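Local coordinates for protein PKS (Streptomyces albus, PDB 4OQJ) that probably catalyses decarboxylative condensation of acyl-carrier-protein-bound units as a ketosynthase of the AT-less type I polyketide synthase that makes oxazolomycin, at residues R31-A36 with A78-V83; G48-T53 with P395-E400; I237-G242 with G253-N258; R391-S396 with P412-T417. All blocks are in the same frame, centred on the assembly; numbering follows the deposited sequence.

Contact 1: R31-A36 with A78-V83; sequences RFPGAA and AGQVLV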
loop_
_atom_site.group_PDB
_atom_site.type_symbol
_atom_site.label_atom_id
_atom_site.label_comp_id
_atom_site.label_asym_id
_atom_site.label_seq_id
_atom_site.Cartn_x
_atom_site.Cartn_y
_atom_site.Cartn_z
ATOM N N ARG A 31 -1.515 -4.206 -21.845
ATOM C CA ARG A 31 -1.306 -3.428 -23.050
ATOM C C ARG A 31 0.097 -2.866 -22.922
ATOM O O ARG A 31 0.352 -1.970 -22.105
ATOM C CB ARG A 31 -2.348 -2.328 -23.185
ATOM C CG ARG A 31 -3.781 -2.873 -23.089
ATOM C CD ARG A 31 -4.762 -1.810 -22.688
ATOM N NE ARG A 31 -6.146 -2.257 -22.887
ATOM C CZ ARG A 31 -7.175 -1.432 -23.026
ATOM N NH1 ARG A 31 -6.972 -0.118 -22.972
ATOM N NH2 ARG A 31 -8.403 -1.920 -23.222
ATOM N N PHE A 32 1.004 -3.451 -23.697
ATOM C CA PHE A 32 2.427 -3.121 -23.677
ATOM C C PHE A 32 2.789 -2.649 -25.085
ATOM O O PHE A 32 1.994 -2.825 -26.016
ATOM C CB PHE A 32 3.258 -4.341 -23.280
ATOM C CG PHE A 32 3.030 -4.824 -21.864
ATOM C CD1 PHE A 32 2.768 -3.942 -20.826
ATOM C CD2 PHE A 32 3.106 -6.169 -21.568
ATOM C CE1 PHE A 32 2.571 -4.405 -19.532
ATOM C CE2 PHE A 32 2.901 -6.629 -20.279
ATOM C CZ PHE A 32 2.657 -5.742 -19.260
ATOM N N PRO A 33 3.977 -2.052 -25.266
ATOM C CA PRO A 33 4.345 -1.734 -26.654
ATOM C C PRO A 33 4.300 -2.968 -27.538
ATOM O O PRO A 33 4.827 -4.016 -27.159
ATOM C CB PRO A 33 5.771 -1.202 -26.530
ATOM C CG PRO A 33 5.840 -0.671 -25.126
ATOM C CD PRO A 33 5.017 -1.636 -24.312
ATOM N N GLY A 34 3.627 -2.853 -28.678
ATOM C CA GLY A 34 3.551 -3.938 -29.636
ATOM C C GLY A 34 2.585 -5.051 -29.260
ATOM O O GLY A 34 2.496 -6.049 -29.976
ATOM N N ALA A 35 1.843 -4.894 -28.165
ATOM C CA ALA A 35 0.972 -5.983 -27.699
ATOM C C ALA A 35 -0.159 -5.491 -26.844
ATOM O O ALA A 35 0.068 -5.064 -25.714
ATOM C CB ALA A 35 1.780 -7.013 -26.907
ATOM N N ALA A 36 -1.375 -5.620 -27.355
ATOM C CA ALA A 36 -2.563 -5.163 -26.638
ATOM C C ALA A 36 -3.247 -6.273 -25.833
ATOM O O ALA A 36 -4.259 -6.036 -25.184
ATOM C CB ALA A 36 -3.557 -4.551 -27.629
ATOM N N ALA A 78 13.560 7.510 -31.246
ATOM C CA ALA A 78 12.881 6.240 -31.069
ATOM C C ALA A 78 12.224 6.196 -29.705
ATOM O O ALA A 78 12.572 6.970 -28.820
ATOM C CB ALA A 78 13.862 5.084 -31.229
ATOM N N GLY A 79 11.263 5.299 -29.545
ATOM C CA GLY A 79 10.548 5.177 -28.297
ATOM C C GLY A 79 9.773 3.879 -28.246
ATOM O O GLY A 79 9.618 3.198 -29.260
ATOM N N GLN A 80 9.315 3.535 -27.049
ATOM C CA GLN A 80 8.510 2.345 -26.816
ATOM C C GLN A 80 7.124 2.819 -26.488
ATOM O O GLN A 80 6.836 3.110 -25.318
ATOM C CB GLN A 80 9.088 1.520 -25.666
ATOM C CG GLN A 80 10.381 0.804 -26.017
ATOM C CD GLN A 80 10.144 -0.484 -26.780
ATOM O OE1 GLN A 80 9.050 -0.722 -27.293
ATOM N NE2 GLN A 80 11.173 -1.330 -26.848
ATOM N N VAL A 81 6.273 2.927 -27.508
ATOM C CA VAL A 81 4.976 3.579 -27.345
ATOM C C VAL A 81 3.821 2.604 -27.166
ATOM O O VAL A 81 3.817 1.489 -27.703
ATOM C CB VAL A 81 4.654 4.504 -28.546
ATOM C CG1 VAL A 81 5.848 5.395 -28.864
ATOM C CG2 VAL A 81 4.250 3.710 -29.764
ATOM N N LEU A 82 2.838 3.045 -26.393
ATOM C CA LEU A 82 1.583 2.331 -26.255
ATOM C C LEU A 82 0.553 2.921 -27.223
ATOM O O LEU A 82 0.101 4.050 -27.043
ATOM C CB LEU A 82 1.073 2.409 -24.822
ATOM C CG LEU A 82 -0.273 1.712 -24.596
ATOM C CD1 LEU A 82 -0.154 0.221 -24.885
ATOM C CD2 LEU A 82 -0.749 1.965 -23.167
ATOM N N VAL A 83 0.191 2.160 -28.248
ATOM C CA VAL A 83 -0.781 2.616 -29.240
ATOM C C VAL A 83 -2.153 2.800 -28.597
ATOM O O VAL A 83 -2.568 1.997 -27.754
ATOM C CB VAL A 83 -0.897 1.624 -30.422
ATOM C CG1 VAL A 83 -1.921 2.121 -31.458
ATOM C CG2 VAL A 83 0.454 1.415 -31.082
HETATM O O HOH W 1 4.177 0.128 -29.909
HETATM O O HOH W 2 1.275 -0.641 -28.521
#
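Gln80 meets Pro33 with both the base and the end of its side chain. CB lies 4.0 Å from Pro33 CG, and the amide oxygen OE1 comes to 3.4 Å from Pro33 CB. The chain is bent at chi2 (-81°), and it crosses the pyrrolidine ring at about a right angle. The amide is held from outside the pair, OE1 by Thr51 OG1 and NE2 by Asn368 O, which fixes its rotation; a glutamine suits a place that asks for a donor and an acceptor at the end of an apolar stem.

Val81 turns its side chain away, against Gln226 and Thr53, and offers its carbonyl oxygen. A CA-H...O contact joins that oxygen to Pro33 CA at 3.4 Å, with an angle of 132° at the hydrogen. Facing it is a type II beta turn from Phe32 to Ala35, in the loop between strand 23-31 of the central thiolase-fold sheet and helix 38-46. Pro33 takes the second position of the turn, where its ring restricts phi, and Gly34 the third, where phi is positive (77°). Water fills in between: water 1 donates to Val81 O at 2.6 Å and accepts a weak bond from Gly34 N, while water 2 lies 3.2 Å from Gly34 N and accepts from it.

Leu82 brings CD1 against the residue that precedes the turn, 3.6 Å from Arg31 O and 3.8 Å from Arg31 CB. The leucine meets only the backbone and CB of Arg31; the guanidinium leads away to salt bridges with Glu112 and Glu116. Beyond it, Val83 N donates to water 2 at 3.0 Å.

Contact 2: G48-T53 with P395-E400; sequences GRETLT and PSLCFE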
loop_
_atom_site.group_PDB
_atom_site.type_symbol
_atom_site.label_atom_id
_atom_site.label_comp_id
_atom_site.label_asym_id
_atom_site.label_seq_id
_atom_site.Cartn_x
_atom_site.Cartn_y
_atom_site.Cartn_z
ATOM N N GLY A 48 10.800 -13.431 -30.236
ATOM C CA GLY A 48 12.016 -12.687 -29.963
ATOM C C GLY A 48 12.057 -11.316 -30.626
ATOM O O GLY A 48 13.075 -10.942 -31.191
ATOM N N ARG A 49 10.970 -10.552 -30.535
ATOM C CA ARG A 49 10.924 -9.251 -31.193
ATOM C C ARG A 49 11.075 -8.066 -30.236
ATOM O O ARG A 49 10.565 -8.075 -29.109
ATOM C CB ARG A 49 9.625 -9.128 -31.995
ATOM C CG ARG A 49 9.634 -10.018 -33.244
ATOM C CD ARG A 49 8.443 -9.780 -34.159
ATOM N NE ARG A 49 7.197 -10.328 -33.616
ATOM C CZ ARG A 49 6.275 -9.626 -32.960
ATOM N NH1 ARG A 49 6.432 -8.322 -32.745
ATOM N NH2 ARG A 49 5.180 -10.234 -32.520
ATOM N N GLU A 50 11.822 -7.061 -30.708
ATOM C CA GLU A 50 11.948 -5.748 -30.066
ATOM C C GLU A 50 10.799 -4.876 -30.557
ATOM O O GLU A 50 10.572 -4.814 -31.757
ATOM C CB GLU A 50 13.264 -5.081 -30.448
ATOM C CG GLU A 50 14.209 -4.767 -29.361
ATOM C CD GLU A 50 15.399 -3.993 -29.897
ATOM O OE1 GLU A 50 15.716 -4.143 -31.098
ATOM O OE2 GLU A 50 16.004 -3.221 -29.133
ATOM N N THR A 51 10.086 -4.193 -29.668
ATOM C CA THR A 51 8.905 -3.430 -30.086
ATOM C C THR A 51 9.202 -1.945 -30.267
ATOM O O THR A 51 8.289 -1.131 -30.476
ATOM C CB THR A 51 7.774 -3.592 -29.071
ATOM O OG1 THR A 51 8.263 -3.217 -27.790
ATOM C CG2 THR A 51 7.319 -5.037 -29.021
ATOM N N LEU A 52 10.482 -1.606 -30.182
ATOM C CA LEU A 52 10.963 -0.246 -30.392
ATOM C C LEU A 52 10.405 0.365 -31.675
ATOM O O LEU A 52 10.452 -0.254 -32.739
ATOM C CB LEU A 52 12.486 -0.240 -30.443
ATOM C CG LEU A 52 13.156 1.129 -30.498
ATOM C CD1 LEU A 52 12.917 1.871 -29.190
ATOM C CD2 LEU A 52 14.638 0.989 -30.791
ATOM N N THR A 53 9.869 1.573 -31.558
ATOM C CA THR A 53 9.394 2.328 -32.706
ATOM C C THR A 53 10.427 3.393 -33.061
ATOM O O THR A 53 10.893 4.116 -32.185
ATOM C CB THR A 53 8.030 2.996 -32.422
ATOM O OG1 THR A 53 7.035 1.988 -32.188
ATOM C CG2 THR A 53 7.591 3.875 -33.598
ATOM N N PRO A 395 13.769 -15.844 -25.691
ATOM C CA PRO A 395 15.030 -15.102 -25.706
ATOM C C PRO A 395 15.007 -13.824 -24.882
ATOM O O PRO A 395 13.968 -13.170 -24.754
ATOM C CB PRO A 395 15.221 -14.747 -27.186
ATOM C CG PRO A 395 14.363 -15.680 -27.936
ATOM C CD PRO A 395 13.191 -15.948 -27.041
ATOM N N SER A 396 16.168 -13.507 -24.321
ATOM C CA SER A 396 16.494 -12.168 -23.868
ATOM C C SER A 396 17.261 -11.534 -25.030
ATOM O O SER A 396 18.193 -12.136 -25.549
ATOM C CB SER A 396 17.325 -12.222 -22.583
ATOM O OG SER A 396 17.398 -10.952 -21.958
ATOM N N LEU A 397 16.858 -10.345 -25.466
ATOM C CA LEU A 397 17.335 -9.807 -26.741
ATOM C C LEU A 397 18.590 -8.942 -26.615
ATOM O O LEU A 397 18.977 -8.537 -25.518
ATOM C CB LEU A 397 16.213 -8.997 -27.405
ATOM C CG LEU A 397 14.905 -9.774 -27.627
ATOM C CD1 LEU A 397 13.876 -8.943 -28.380
ATOM C CD2 LEU A 397 15.134 -11.106 -28.340
ATOM N N CYS A 398 19.220 -8.684 -27.762
ATOM C CA CYS A 398 20.406 -7.833 -27.855
ATOM C C CYS A 398 21.569 -8.361 -27.014
ATOM O O CYS A 398 22.399 -7.586 -26.533
ATOM C CB CYS A 398 20.064 -6.396 -27.434
ATOM S SG CYS A 398 18.735 -5.628 -28.411
ATOM N N PHE A 399 21.618 -9.681 -26.836
ATOM C CA PHE A 399 22.724 -10.325 -26.130
ATOM C C PHE A 399 23.653 -11.051 -27.100
ATOM O O PHE A 399 23.269 -12.053 -27.695
ATOM C CB PHE A 399 22.220 -11.326 -25.095
ATOM C CG PHE A 399 23.322 -11.926 -24.275
ATOM C CD1 PHE A 399 23.894 -11.209 -23.241
ATOM C CD2 PHE A 399 23.804 -13.188 -24.555
ATOM C CE1 PHE A 399 24.911 -11.751 -22.487
ATOM C CE2 PHE A 399 24.827 -13.734 -23.811
ATOM C CZ PHE A 399 25.384 -13.021 -22.782
ATOM N N GLU A 400 24.875 -10.548 -27.225
ATOM C CA GLU A 400 25.844 -11.079 -28.187
ATOM C C GLU A 400 27.054 -11.654 -27.480
ATOM O O GLU A 400 27.589 -12.682 -27.886
ATOM C CB GLU A 400 26.285 -9.986 -29.147
ATOM C CG GLU A 400 25.145 -9.433 -29.986
ATOM C CD GLU A 400 25.533 -8.181 -30.742
ATOM O OE1 GLU A 400 26.738 -7.833 -30.746
ATOM O OE2 GLU A 400 24.630 -7.542 -31.329
#
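Leu397 spreads its two methyl groups over the backbone of Gly48 and Arg49. CD2 touches Gly48 O at 3.5 Å, while CD1 comes equally close to Arg49 C and continues onto Glu50 N at 3.6 Å. CG stands beside the backbone N (chi1 -56°), and from it the fork sends one methyl to each of two successive peptide groups, which suits a branched residue.

Gly48, just past helix 38-46, closes it in a Schellman motif, and its positive phi (62°) favours glycine. A CB here would lie 3.5 Å from Pro395 CG, a second reason that glycine fits; that CG approaches Gly48 CA to 4.3 Å.

Glu50 lies at the margin, its chain extended beyond CG, with OE2 3.7 Å from Cys398 SG. That oxygen has its hydrogen-bond partner elsewhere, in His243 ND1. The contact thus joins the end of an early helix to the loop after strand 392-393, within the ketosynthase region.

No hydrogen bond crosses between the segments. Two backbone polar atoms bond to third parties, Arg49 O to Asn368 ND2 and Leu397 N to Thr367 OG1. The direct contact is van der Waals, while hydrogen bonds from both loops to helix 366-369 probably set their relative position.

Contact 3: I237-G242 with G253-N258; sequences IFSPDG and GTVIGN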
loop_
_atom_site.group_PDB
_atom_site.type_symbol
_atom_site.label_atom_id
_atom_site.label_comp_id
_atom_site.label_asym_id
_atom_site.label_seq_id
_atom_site.Cartn_x
_atom_site.Cartn_y
_atom_site.Cartn_z
ATOM N N ILE A 237 19.931 6.739 -17.152
ATOM C CA ILE A 237 19.768 5.310 -17.387
ATOM C C ILE A 237 19.487 4.969 -18.860
ATOM O O ILE A 237 19.416 3.799 -19.227
ATOM C CB ILE A 237 18.616 4.762 -16.501
ATOM C CG1 ILE A 237 18.595 3.223 -16.484
ATOM C CG2 ILE A 237 17.277 5.339 -16.962
ATOM C CD1 ILE A 237 17.447 2.622 -15.699
ATOM N N PHE A 238 19.345 5.987 -19.703
ATOM C CA PHE A 238 18.776 5.788 -21.040
ATOM C C PHE A 238 19.850 5.576 -22.095
ATOM O O PHE A 238 20.875 6.270 -22.112
ATOM C CB PHE A 238 17.900 6.983 -21.421
ATOM C CG PHE A 238 16.790 7.248 -20.445
ATOM C CD1 PHE A 238 15.935 6.228 -20.056
ATOM C CD2 PHE A 238 16.616 8.508 -19.903
ATOM C CE1 PHE A 238 14.916 6.467 -19.152
ATOM C CE2 PHE A 238 15.603 8.754 -18.998
ATOM C CZ PHE A 238 14.752 7.734 -18.621
ATOM N N SER A 239 19.605 4.628 -22.987
ATOM C CA SER A 239 20.624 4.230 -23.938
ATOM C C SER A 239 20.742 5.221 -25.088
ATOM O O SER A 239 19.800 5.967 -25.360
ATOM C CB SER A 239 20.332 2.837 -24.487
ATOM O OG SER A 239 19.356 2.893 -25.497
ATOM N N PRO A 240 21.906 5.224 -25.764
ATOM C CA PRO A 240 22.179 6.143 -26.870
ATOM C C PRO A 240 21.515 5.765 -28.189
ATOM O O PRO A 240 21.516 6.598 -29.095
ATOM C CB PRO A 240 23.709 6.063 -27.029
ATOM C CG PRO A 240 24.210 5.318 -25.846
ATOM C CD PRO A 240 23.106 4.432 -25.429
ATOM N N ASP A 241 20.983 4.549 -28.295
ATOM C CA ASP A 241 20.426 4.044 -29.552
ATOM C C ASP A 241 19.014 3.463 -29.429
ATOM O O ASP A 241 18.497 2.883 -30.380
ATOM C CB ASP A 241 21.349 2.975 -30.128
ATOM C CG ASP A 241 21.598 1.827 -29.162
ATOM O OD1 ASP A 241 20.936 1.760 -28.094
ATOM O OD2 ASP A 241 22.453 0.976 -29.491
ATOM N N GLY A 242 18.392 3.600 -28.264
ATOM C CA GLY A 242 17.042 3.087 -28.075
ATOM C C GLY A 242 16.964 1.583 -27.849
ATOM O O GLY A 242 15.876 1.024 -27.694
ATOM N N GLY A 253 22.316 1.054 -21.108
ATOM C CA GLY A 253 21.062 1.564 -20.589
ATOM C C GLY A 253 19.833 1.107 -21.347
ATOM O O GLY A 253 19.882 0.183 -22.162
ATOM N N THR A 254 18.714 1.768 -21.079
ATOM C CA THR A 254 17.417 1.251 -21.493
ATOM C C THR A 254 16.632 2.379 -22.152
ATOM O O THR A 254 17.178 3.443 -22.408
ATOM C CB THR A 254 16.657 0.647 -20.275
ATOM O OG1 THR A 254 15.490 -0.061 -20.705
ATOM C CG2 THR A 254 16.252 1.728 -19.280
ATOM N N VAL A 255 15.371 2.117 -22.461
ATOM C CA VAL A 255 14.460 3.110 -23.025
ATOM C C VAL A 255 13.213 3.093 -22.175
ATOM O O VAL A 255 12.695 2.029 -21.862
ATOM C CB VAL A 255 14.059 2.806 -24.478
ATOM C CG1 VAL A 255 13.265 3.967 -25.070
ATOM C CG2 VAL A 255 15.255 2.560 -25.288
ATOM N N ILE A 256 12.715 4.235 -21.798
ATOM C CA ILE A 256 11.502 4.309 -21.057
ATOM C C ILE A 256 10.363 3.843 -21.924
ATOM O O ILE A 256 10.328 4.162 -23.060
ATOM C CB ILE A 256 11.268 5.700 -20.484
ATOM C CG1 ILE A 256 10.545 5.559 -19.168
ATOM C CG2 ILE A 256 10.613 6.636 -21.474
ATOM C CD1 ILE A 256 11.432 4.855 -18.197
ATOM N N GLY A 257 9.479 3.058 -21.393
ATOM C CA GLY A 257 8.345 2.597 -22.170
ATOM C C GLY A 257 7.016 2.945 -21.552
ATOM O O GLY A 257 6.930 3.455 -20.420
ATOM N N ASN A 258 5.964 2.627 -22.291
ATOM C CA ASN A 258 4.614 2.947 -21.872
ATOM C C ASN A 258 3.768 1.703 -21.877
ATOM O O ASN A 258 3.827 0.922 -22.822
ATOM C CB ASN A 258 4.035 4.021 -22.797
ATOM C CG ASN A 258 4.863 5.288 -22.781
ATOM O OD1 ASN A 258 4.579 6.224 -22.042
ATOM N ND2 ASN A 258 5.899 5.316 -23.579
#
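Phe238 presents its ring edge to the other segment. CE1 meets Ile256 CD1 at 4.0 Å, the two side chains crossing obliquely, and Thr254 O lies at the rim in the ring plane. One ring face is taken by Ile237 CG2, 3.4 Å above the plane and offset toward the rim. A flat ring serves because edge and face pack against different partners.

Ile237 and Thr254 lie side by side and point the same way, CD1 of the isoleucine 3.9 Å from CG2 of the threonine. Their backbones belong to a single beta bridge between Phe238 and Thr254: Thr254 N donates to Ile237 O and Ser239 N to Thr254 O, each at 2.8 Å, the latter with an N-H...O angle of 160°. The bridge pinches off part of the connection between strand 230-231 and core strand 259-267 in the ketosynthase N-terminal domain. Phe238 CA adds a CA-H...O contact to Thr254 O at 3.2 Å.

Gly253 has backbone angles (106°/-166°) that call for glycine, and the missing side chain lets Ile237 O sit 3.1 Å from its CA. Ser239 turns CB toward Gly253 O; its OG has His243 O as main partner, with Asp241 OD1 also within reach of the same proton.

Contact 4: R391-S396 with P412-T417; sequences RTLVPS and PFYVGT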
loop_
_atom_site.group_PDB
_atom_site.type_symbol
_atom_site.label_atom_id
_atom_site.label_comp_id
_atom_site.label_asym_id
_atom_site.label_seq_id
_atom_site.Cartn_x
_atom_site.Cartn_y
_atom_site.Cartn_z
ATOM N N ARG A 391 5.247 -23.661 -20.866
ATOM C CA ARG A 391 6.444 -24.501 -20.660
ATOM C C ARG A 391 7.464 -24.255 -21.763
ATOM O O ARG A 391 8.009 -25.181 -22.392
ATOM C CB ARG A 391 6.059 -25.983 -20.571
ATOM C CG ARG A 391 5.484 -26.361 -19.195
ATOM C CD ARG A 391 4.113 -27.031 -19.269
ATOM N NE ARG A 391 4.200 -28.478 -19.496
ATOM C CZ ARG A 391 4.105 -29.416 -18.550
ATOM N NH1 ARG A 391 3.913 -29.092 -17.274
ATOM N NH2 ARG A 391 4.198 -30.697 -18.885
ATOM N N THR A 392 7.717 -22.973 -21.977
ATOM C CA THR A 392 8.565 -22.509 -23.055
ATOM C C THR A 392 9.454 -21.357 -22.590
ATOM O O THR A 392 8.965 -20.348 -22.067
ATOM C CB THR A 392 7.702 -22.057 -24.241
ATOM O OG1 THR A 392 6.902 -23.164 -24.693
ATOM C CG2 THR A 392 8.560 -21.537 -25.369
ATOM N N LEU A 393 10.761 -21.513 -22.767
ATOM C CA LEU A 393 11.693 -20.426 -22.529
ATOM C C LEU A 393 11.707 -19.541 -23.759
ATOM O O LEU A 393 11.507 -20.045 -24.868
ATOM C CB LEU A 393 13.101 -20.953 -22.242
ATOM C CG LEU A 393 13.339 -21.774 -20.970
ATOM C CD1 LEU A 393 14.757 -22.363 -20.970
ATOM C CD2 LEU A 393 13.122 -20.939 -19.727
ATOM N N VAL A 394 11.960 -18.245 -23.573
ATOM C CA VAL A 394 12.063 -17.302 -24.683
ATOM C C VAL A 394 13.346 -16.465 -24.575
ATOM O O VAL A 394 13.948 -16.382 -23.504
ATOM C CB VAL A 394 10.847 -16.350 -24.754
ATOM C CG1 VAL A 394 9.531 -17.133 -24.870
ATOM C CG2 VAL A 394 10.823 -15.408 -23.538
ATOM N N PRO A 395 13.769 -15.844 -25.691
ATOM C CA PRO A 395 15.030 -15.102 -25.706
ATOM C C PRO A 395 15.007 -13.824 -24.882
ATOM O O PRO A 395 13.968 -13.170 -24.754
ATOM C CB PRO A 395 15.221 -14.747 -27.186
ATOM C CG PRO A 395 14.363 -15.680 -27.936
ATOM C CD PRO A 395 13.191 -15.948 -27.041
ATOM N N SER A 396 16.168 -13.507 -24.321
ATOM C CA SER A 396 16.494 -12.168 -23.868
ATOM C C SER A 396 17.261 -11.534 -25.030
ATOM O O SER A 396 18.193 -12.136 -25.549
ATOM C CB SER A 396 17.325 -12.222 -22.583
ATOM O OG SER A 396 17.398 -10.952 -21.958
ATOM N N PRO A 412 24.900 -19.963 -11.024
ATOM C CA PRO A 412 24.203 -20.847 -11.968
ATOM C C PRO A 412 23.677 -20.166 -13.236
ATOM O O PRO A 412 23.113 -20.844 -14.098
ATOM C CB PRO A 412 23.034 -21.361 -11.131
ATOM C CG PRO A 412 22.676 -20.162 -10.271
ATOM C CD PRO A 412 23.996 -19.471 -9.967
ATOM N N PHE A 413 23.844 -18.855 -13.356
ATOM C CA PHE A 413 23.110 -18.111 -14.378
ATOM C C PHE A 413 23.784 -18.075 -15.740
ATOM O O PHE A 413 25.003 -18.115 -15.861
ATOM C CB PHE A 413 22.851 -16.689 -13.882
ATOM C CG PHE A 413 22.089 -16.669 -12.609
ATOM C CD1 PHE A 413 20.759 -17.066 -12.593
ATOM C CD2 PHE A 413 22.705 -16.333 -11.416
ATOM C CE1 PHE A 413 20.045 -17.096 -11.427
ATOM C CE2 PHE A 413 21.994 -16.368 -10.234
ATOM C CZ PHE A 413 20.660 -16.749 -10.238
ATOM N N TYR A 414 22.938 -18.009 -16.756
ATOM C CA TYR A 414 23.350 -17.797 -18.126
ATOM C C TYR A 414 22.184 -17.085 -18.813
ATOM O O TYR A 414 21.018 -17.269 -18.429
ATOM C CB TYR A 414 23.685 -19.129 -18.826
ATOM C CG TYR A 414 22.449 -19.894 -19.254
ATOM C CD1 TYR A 414 21.758 -20.711 -18.362
ATOM C CD2 TYR A 414 21.958 -19.782 -20.553
ATOM C CE1 TYR A 414 20.610 -21.402 -18.760
ATOM C CE2 TYR A 414 20.825 -20.462 -20.956
ATOM C CZ TYR A 414 20.152 -21.264 -20.062
ATOM O OH TYR A 414 19.029 -21.927 -20.495
ATOM N N VAL A 415 22.486 -16.276 -19.818
ATOM C CA VAL A 415 21.448 -15.544 -20.531
ATOM C C VAL A 415 20.873 -16.407 -21.656
ATOM O O VAL A 415 21.562 -16.712 -22.622
ATOM C CB VAL A 415 21.996 -14.228 -21.101
ATOM C CG1 VAL A 415 20.902 -13.464 -21.842
ATOM C CG2 VAL A 415 22.588 -13.370 -19.977
ATOM N N GLY A 416 19.615 -16.815 -21.520
ATOM C CA GLY A 416 18.962 -17.608 -22.551
ATOM C C GLY A 416 18.596 -16.754 -23.752
ATOM O O GLY A 416 18.010 -15.673 -23.596
ATOM N N THR A 417 18.935 -17.225 -24.948
ATOM C CA THR A 417 18.675 -16.474 -26.170
ATOM C C THR A 417 17.858 -17.281 -27.188
ATOM O O THR A 417 17.854 -16.953 -28.372
ATOM C CB THR A 417 19.984 -16.027 -26.843
ATOM O OG1 THR A 417 20.793 -17.176 -27.113
ATOM C CG2 THR A 417 20.753 -15.076 -25.950
#
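Ser396 N donates to Gly416 O at 2.9 Å, a nearly straight bond (167° at the hydrogen) lying in the carbonyl plane. Van der Waals contacts surround it. Ser396 CB rests 3.9 Å from Val415 CG1, and the methyl CG2 of Thr417 lies equally far from Ser396 O. Pro395 packs its ring carbons on the Thr417 carbonyl, CB reaching O at 3.6 Å. Further along, Leu393 CD1 approaches Tyr414 OH at 4.3 Å.

A second shell sets these groups. Ser396 OG, anti to its backbone N (chi1 -167°), is bonded to Ser364 N. The hydroxyl is thus directed away to another loop while CB faces the valine, which suits a small polar residue in a buried place. Strand 392-393 pairs with strand 420-421, and strand 413-415 is the outermost on its side of the large mixed thiolase-fold sheet within this chain, bonded to Cys360 through Tyr414. Arg391 closes helix 376-390 in a Schellman motif and leads into the first segment.

The touching parts run 90° apart, so they do not pair as neighbouring strands. Proline has no N-H to give, and the chemistry reduces to one directed hydrogen bond between peptide groups, with carbon packed on carbonyl groups setting the fit around it.

Contact 1 is joined to both contact 2 and contact 3 through Gln80: its OE1 is 2.7 Å from Thr51 OG1, and its O is 3.0 Å from Asn258 ND2, both probable hydrogen bonds. Contact 3 lies inside the long loop closed by contact 2, and Leu52 CD2 packs on Gly242 O at 3.3 Å. Contacts 2 and 4 share Pro395 and Ser396 and touch again where Phe399 CG meets Val415 CG1 at 3.8 Å. Contact 4 stays about 12 Å from contact 1 and about 11 Å from contact 3 between nearest atoms. The potassium site at Ser292 and Lys294 uses residues from none of these segments.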